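Local structure of SAM-dependent O-methyltransferase (Leptospira interrogans, 2HNK) at residues R22-D25 with S26-K29. The protein probably transfers a methyl group from S-adenosylmethionine to an oxygen of its substrate, and binds the by-product S-adenosylhomocysteine in a modified Rossmann fold. Numbering follows the deposited sequence.
Sequences REPD and SFLK
P24 lays its ring over one face of the F27 phenyl, with P24 CG 4.0 Å from the ring centroid in a CH-pi contact. This is the tight part of a helix start: P24 occupies the N-cap of helix 25-35, where a proline is tolerated because no helical bond calls for an N-H, and its ring holds phi near the -60° observed. F27 CG, anti to its carbonyl carbon (chi1 -75°), turns the ring back toward the proline, and the buried phenyl also packs on L76, C77 and S80 of helix 73-81. The first helical turn closes with L28 N donating to P24 O at 3.2 Å and K29 N to D25 O at 2.9 Å. E23, extended with CG anti to N (chi1 -164°), brings CG to 3.7 Å from F27 CB, while its carboxylate lies by L28, OE1 salt-bridged to R31 and hydrogen-bonded to the Y73 hydroxyl. K29 leads off to a salt bridge with E107, to which S26 OG hydrogen-bonds. On the solvent side, the CB of exposed D25 leads away from the following turn. Its negative charge, in the first turn, would probably suit the helix dipole, whereas that of E23 is probably largely spent on R31.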
# COMPACT_ATOMS: atom_id res chain seq x y z
N ARG C 22 -2.85 2.19 16.17
CA ARG C 22 -3.68 2.91 17.12
C ARG C 22 -5.06 2.25 17.19
O ARG C 22 -5.97 2.63 16.47
CB ARG C 22 -3.79 4.41 16.75
CG ARG C 22 -2.69 5.01 15.85
CD ARG C 22 -2.76 6.55 15.73
NE ARG C 22 -1.80 7.17 14.81
CZ ARG C 22 -2.04 8.27 14.09
NH1 ARG C 22 -3.22 8.86 14.17
NH2 ARG C 22 -1.12 8.78 13.29
N GLU C 23 -5.20 1.25 18.05
CA GLU C 23 -6.28 0.29 17.94
C GLU C 23 -7.38 0.57 18.95
O GLU C 23 -7.12 0.62 20.14
CB GLU C 23 -5.75 -1.13 18.10
CG GLU C 23 -6.71 -2.21 17.63
CD GLU C 23 -6.32 -3.60 18.08
OE1 GLU C 23 -6.75 -4.56 17.43
OE2 GLU C 23 -5.61 -3.74 19.08
N PRO C 24 -8.61 0.77 18.48
CA PRO C 24 -9.75 0.91 19.39
C PRO C 24 -9.93 -0.34 20.26
O PRO C 24 -9.68 -1.46 19.79
CB PRO C 24 -10.95 1.07 18.45
CG PRO C 24 -10.36 1.60 17.19
CD PRO C 24 -9.02 0.94 17.08
N ASP C 25 -10.34 -0.14 21.50
CA ASP C 25 -10.52 -1.22 22.47
C ASP C 25 -11.49 -2.28 21.98
O ASP C 25 -11.32 -3.46 22.30
CB ASP C 25 -11.01 -0.66 23.81
CG ASP C 25 -10.02 0.30 24.45
OD1 ASP C 25 -8.83 0.32 24.04
OD2 ASP C 25 -10.42 1.04 25.37
N SER C 26 -12.49 -1.87 21.21
CA SER C 26 -13.45 -2.80 20.62
C SER C 26 -12.79 -3.73 19.61
O SER C 26 -13.11 -4.91 19.56
CB SER C 26 -14.61 -2.05 19.97
OG SER C 26 -15.53 -2.96 19.38
N PHE C 27 -11.86 -3.20 18.80
CA PHE C 27 -11.10 -4.00 17.83
C PHE C 27 -10.23 -5.04 18.53
O PHE C 27 -10.18 -6.20 18.13
CB PHE C 27 -10.20 -3.10 16.97
CG PHE C 27 -10.92 -2.30 15.91
CD1 PHE C 27 -12.12 -1.64 16.18
CD2 PHE C 27 -10.35 -2.15 14.65
CE1 PHE C 27 -12.76 -0.88 15.20
CE2 PHE C 27 -10.97 -1.38 13.66
CZ PHE C 27 -12.18 -0.75 13.94
N LEU C 28 -9.53 -4.61 19.58
CA LEU C 28 -8.71 -5.50 20.41
C LEU C 28 -9.58 -6.59 21.03
O LEU C 28 -9.20 -7.76 21.03
CB LEU C 28 -8.02 -4.70 21.52
CG LEU C 28 -7.27 -5.47 22.62
CD1 LEU C 28 -6.15 -6.32 22.04
CD2 LEU C 28 -6.73 -4.50 23.68
N LYS C 29 -10.74 -6.18 21.54
CA LYS C 29 -11.75 -7.07 22.10
C LYS C 29 -12.09 -8.20 21.11
O LYS C 29 -12.09 -9.37 21.48
CB LYS C 29 -13.00 -6.25 22.46
CG LYS C 29 -14.10 -6.95 23.24
CD LYS C 29 -15.22 -5.93 23.52
CE LYS C 29 -16.35 -6.52 24.33
NZ LYS C 29 -17.31 -7.27 23.49